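Local coordinates for Dot/Icm T4SS effector (Legionella pneumophila subsp. pneumophila, PDB 4HFV), which is a putative type IV secretion effector of unknown biochemical function, probably delivered into the host cell by the Dot/Icm system, at residues Thr59-Leu62 / Leu63-Ser67; Glu44-Arg47 / Glu48-Pro51. One frame throughout, in Å; residues are numbered along the deposited sequence.

Contact 1 of 2, residues Thr59-Leu62 / Leu63-Ser67; sequences TIEL and LDNSS
T59 and L63 meet one helical turn apart, at the C-terminal end of helix 49-64. The backbone bond from L63 N to T59 O measures 2.9 Å and is nearly straight, and beside it T59 CG2 lies 3.7 Å from L63 CD1, the two side chains running alongside each other in the same direction. That contact depends on the threonine's first torsion (chi1 -71°), which sets CG2 anti to the backbone N, whereas OG1 turns back to bond V55 O one turn earlier.

I60 repeats the pattern with D64. D64 N bonds I60 O at 2.9 Å, and the aspartate runs alongside the isoleucine in the same direction, with D64 OD2 3.8 Å from I60 CG2. Y9 bonds D64 OD1 and K13 forms a salt bridge with OD2, so both carboxylate oxygens are engaged by helix 9-27; the lysine would be expected to favour the ionised form.

E61 gives the last of these i to i+4 bonds, from N65 N to E61 O, longer at 3.1 Å and more bent, with an N-H...O angle of 147°. Its carboxylate turns instead to K58, in a salt bridge along the helix.

L62 packs on F133 and on F154 of a loop. Beyond D64 the chain leaves the helix. S66 OG donates to L63 O at 2.8 Å, in the carbonyl plane and on a lone pair, while S66 N bonds the same oxygen at 2.9 Å. Two donors from one residue thus hold a carbonyl at the helix terminus, and S66 OG is also bonded by K68 N.

The helix end is wedged between helices: I60 packs on L77 of helix 70-90 and on Y9 of helix 9-27, L63 on V76 and Y9, while T59, L62 and L63 all touch F133 of helix 120-136.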
loop_
_atom_site.group_PDB
_atom_site.type_symbol
_atom_site.label_atom_id
_atom_site.label_comp_id
_atom_site.label_asym_id
_atom_site.label_seq_id
_atom_site.Cartn_x
_atom_site.Cartn_y
_atom_site.Cartn_z
ATOM N N THR A 59 -17.777 1.142 15.211
ATOM C CA THR A 59 -16.481 1.833 15.174
ATOM C C THR A 59 -16.322 2.648 16.443
ATOM O O THR A 59 -15.299 2.553 17.112
ATOM C CB THR A 59 -16.320 2.642 13.860
ATOM O OG1 THR A 59 -16.150 1.719 12.790
ATOM C CG2 THR A 59 -15.148 3.601 13.873
ATOM N N ILE A 60 -17.341 3.426 16.805
ATOM C CA ILE A 60 -17.276 4.214 18.016
ATOM C C ILE A 60 -17.095 3.382 19.290
ATOM O O ILE A 60 -16.274 3.713 20.144
ATOM C CB ILE A 60 -18.542 5.078 18.142
ATOM C CG1 ILE A 60 -18.469 6.276 17.179
ATOM C CG2 ILE A 60 -18.693 5.532 19.535
ATOM C CD1 ILE A 60 -19.875 6.920 16.882
ATOM N N GLU A 61 -17.861 2.298 19.426
ATOM C CA GLU A 61 -17.713 1.368 20.568
ATOM C C GLU A 61 -16.265 0.812 20.657
ATOM O O GLU A 61 -15.672 0.669 21.744
ATOM C CB GLU A 61 -18.711 0.209 20.381
ATOM C CG GLU A 61 -18.763 -0.845 21.514
ATOM C CD GLU A 61 -19.497 -2.141 21.098
ATOM O OE1 GLU A 61 -20.205 -2.144 20.072
ATOM O OE2 GLU A 61 -19.363 -3.175 21.787
ATOM N N LEU A 62 -15.689 0.471 19.520
ATOM C CA LEU A 62 -14.374 -0.179 19.532
ATOM C C LEU A 62 -13.291 0.850 19.886
ATOM O O LEU A 62 -12.394 0.591 20.696
ATOM C CB LEU A 62 -14.081 -0.875 18.191
ATOM C CG LEU A 62 -14.923 -2.137 17.866
ATOM C CD1 LEU A 62 -14.746 -2.579 16.402
ATOM C CD2 LEU A 62 -14.616 -3.270 18.814
ATOM N N LEU A 63 -13.380 2.028 19.289
ATOM C CA LEU A 63 -12.442 3.091 19.642
ATOM C C LEU A 63 -12.548 3.460 21.121
ATOM O O LEU A 63 -11.529 3.642 21.788
ATOM C CB LEU A 63 -12.649 4.305 18.729
ATOM C CG LEU A 63 -12.303 4.041 17.264
ATOM C CD1 LEU A 63 -12.782 5.101 16.355
ATOM C CD2 LEU A 63 -10.753 3.838 17.064
ATOM N N ASP A 64 -13.782 3.547 21.630
ATOM C CA ASP A 64 -14.014 3.846 23.036
ATOM C C ASP A 64 -13.305 2.820 23.926
ATOM O O ASP A 64 -12.748 3.178 24.938
ATOM C CB ASP A 64 -15.499 3.810 23.370
ATOM C CG ASP A 64 -16.255 5.058 22.901
ATOM O OD1 ASP A 64 -15.633 5.971 22.326
ATOM O OD2 ASP A 64 -17.498 5.119 23.119
ATOM N N ASN A 65 -13.323 1.554 23.517
ATOM C CA ASN A 65 -12.665 0.467 24.258
ATOM C C ASN A 65 -11.182 0.329 23.931
ATOM O O ASN A 65 -10.509 -0.572 24.454
ATOM C CB ASN A 65 -13.291 -0.878 23.911
ATOM C CG ASN A 65 -14.736 -1.009 24.336
ATOM O OD1 ASN A 65 -15.241 -0.254 25.164
ATOM N ND2 ASN A 65 -15.411 -2.009 23.771
ATOM N N SER A 66 -10.662 1.157 23.029
ATOM C CA SER A 66 -9.271 0.983 22.617
ATOM C C SER A 66 -8.310 1.722 23.542
ATOM O O SER A 66 -8.727 2.498 24.396
ATOM C CB SER A 66 -9.064 1.415 21.185
ATOM O OG SER A 66 -8.985 2.811 21.068
ATOM N N SER A 67 -7.022 1.437 23.369
ATOM C CA SER A 67 -5.961 2.139 24.073
ATOM C C SER A 67 -5.370 3.252 23.201
ATOM O O SER A 67 -4.302 3.796 23.506
ATOM C CB SER A 67 -4.850 1.135 24.427
ATOM O OG SER A 67 -4.385 0.448 23.259
#

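Contact 2 of 2, residues Glu44-Arg47 / Glu48-Pro51; sequences EVSR and ERQP
Q50 reaches back to V45 because its CG stands anti to its own carbonyl carbon (chi1 -76°) and the chain then runs extended, carrying the amide to the valine backbone. Q50 NE2 donates to V45 O at 2.9 Å in a nearly straight bond, and the oxygen lies close to the glutamine's amide plane. The valine and glutamine side chains pass each other running opposite ways, with V45 CG2 3.6 Å from Q50 CG, so a polar bond and an apolar contact join the same pair.

S46 precedes the turn that leads into helix 49-64 and gives it a capping bond. Its OG sits between the backbone N and the carbonyl carbon (chi1 72°), where it accepts from R49 N at 3.2 Å. S46 O takes Q50 N at 3.0 Å, nearly in line with its carbonyl bond, and a weak second bond from R49 N. The first turn is therefore tied to both the side chain and the backbone of one serine. A water hydrogen-bonded to S46 OG (2.7 Å) donates to E48 OE1 at 2.7 Å, linking the cap to the glutamate, and its oxygen lies over one face of the R49 guanidinium.

R49 NH1 bonds Q52 OE1, while NE bonds a citrate that probably came from the crystallisation liquor. P51, which has no backbone N-H to give, rests its CD 3.1 Å from R47 O. R47 touches H158 and P51 touches Y159, both in loops.

The turn lies at the surface beside helix 9-27, where V45 packs on L23 and I24 and R49 also touches L23.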
loop_
_atom_site.group_PDB
_atom_site.type_symbol
_atom_site.label_atom_id
_atom_site.label_comp_id
_atom_site.label_asym_id
_atom_site.label_seq_id
_atom_site.Cartn_x
_atom_site.Cartn_y
_atom_site.Cartn_z
ATOM N N GLU A 44 -35.197 1.346 12.714
ATOM C CA GLU A 44 -36.081 2.433 12.289
ATOM C C GLU A 44 -35.636 3.157 11.021
ATOM O O GLU A 44 -36.467 3.772 10.352
ATOM C CB GLU A 44 -36.234 3.461 13.413
ATOM C CG GLU A 44 -36.894 2.894 14.663
ATOM C CD GLU A 44 -38.401 2.695 14.542
ATOM O OE1 GLU A 44 -39.037 2.913 13.475
ATOM O OE2 GLU A 44 -38.971 2.322 15.563
ATOM N N VAL A 45 -34.356 3.056 10.678
ATOM C CA VAL A 45 -33.827 3.740 9.492
ATOM C C VAL A 45 -33.917 2.851 8.248
ATOM O O VAL A 45 -34.179 1.649 8.345
ATOM C CB VAL A 45 -32.394 4.279 9.742
ATOM C CG1 VAL A 45 -32.363 5.095 11.031
ATOM C CG2 VAL A 45 -31.362 3.152 9.789
ATOM N N SER A 46 -33.756 3.450 7.074
ATOM C CA SER A 46 -33.893 2.702 5.817
ATOM C C SER A 46 -32.882 1.556 5.705
ATOM O O SER A 46 -31.804 1.602 6.288
ATOM C CB SER A 46 -33.712 3.637 4.630
ATOM O OG SER A 46 -32.351 4.023 4.521
ATOM N N ARG A 47 -33.220 0.541 4.918
ATOM C CA ARG A 47 -32.357 -0.639 4.767
ATOM C C ARG A 47 -30.992 -0.170 4.308
ATOM O O ARG A 47 -29.947 -0.597 4.809
ATOM C CB ARG A 47 -32.996 -1.647 3.793
ATOM C CG ARG A 47 -32.122 -2.862 3.476
ATOM C CD ARG A 47 -32.935 -4.041 2.935
ATOM N NE ARG A 47 -32.090 -5.145 2.462
ATOM C CZ ARG A 47 -32.562 -6.268 1.922
ATOM N NH1 ARG A 47 -33.869 -6.431 1.784
ATOM N NH2 ARG A 47 -31.734 -7.226 1.515
ATOM N N GLU A 48 -30.981 0.803 3.413
ATOM C CA GLU A 48 -29.720 1.358 2.941
ATOM C C GLU A 48 -28.827 1.990 4.039
ATOM O O GLU A 48 -27.563 1.853 4.043
ATOM C CB GLU A 48 -30.058 2.401 1.890
ATOM C CG GLU A 48 -28.881 3.094 1.278
ATOM C CD GLU A 48 -29.316 3.960 0.100
ATOM O OE1 GLU A 48 -30.138 4.897 0.310
ATOM O OE2 GLU A 48 -28.863 3.675 -1.032
ATOM N N ARG A 49 -29.436 2.738 4.950
ATOM C CA ARG A 49 -28.681 3.443 5.986
ATOM C C ARG A 49 -28.303 2.524 7.142
ATOM O O ARG A 49 -27.403 2.821 7.896
ATOM C CB ARG A 49 -29.523 4.623 6.549
ATOM C CG ARG A 49 -29.620 5.826 5.615
ATOM C CD ARG A 49 -28.329 6.721 5.497
ATOM N NE ARG A 49 -28.588 7.577 4.341
ATOM C CZ ARG A 49 -28.177 7.319 3.098
ATOM N NH1 ARG A 49 -27.368 6.272 2.826
ATOM N NH2 ARG A 49 -28.560 8.132 2.120
ATOM N N GLN A 50 -29.021 1.419 7.288
ATOM C CA GLN A 50 -28.800 0.538 8.431
ATOM C C GLN A 50 -27.336 0.116 8.588
ATOM O O GLN A 50 -26.767 0.344 9.638
ATOM C CB GLN A 50 -29.733 -0.675 8.393
ATOM C CG GLN A 50 -31.139 -0.271 8.800
ATOM C CD GLN A 50 -32.123 -1.423 8.747
ATOM O OE1 GLN A 50 -31.732 -2.575 8.717
ATOM N NE2 GLN A 50 -33.407 -1.106 8.760
ATOM N N PRO A 51 -26.707 -0.434 7.531
ATOM C CA PRO A 51 -25.335 -0.872 7.796
ATOM C C PRO A 51 -24.375 0.287 7.999
ATOM O O PRO A 51 -23.381 0.119 8.733
ATOM C CB PRO A 51 -24.970 -1.741 6.563
ATOM C CG PRO A 51 -25.918 -1.356 5.485
ATOM C CD PRO A 51 -27.181 -0.849 6.202
HETATM O O HOH W 1 -31.781 5.500 2.313
#

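From the N terminus, the chain runs through helix 9-27 and a connecting loop before reaching contact 2, where residues 44-51 turn into helix 49-64. The same helix carries the chain on to contact 1, whose residues 59-67 lead out of it. The two contacts are in series, neither nested nor crossed, and their centres lie 22 Å apart. Each closes only a local turn: one opens the helix and the other ends it. Helix 9-27 is a shared neighbour, approached through L23 and I24 at contact 2 and through Y9 and K13 at contact 1; contact 1 additionally joins helices 70-90 and 120-136.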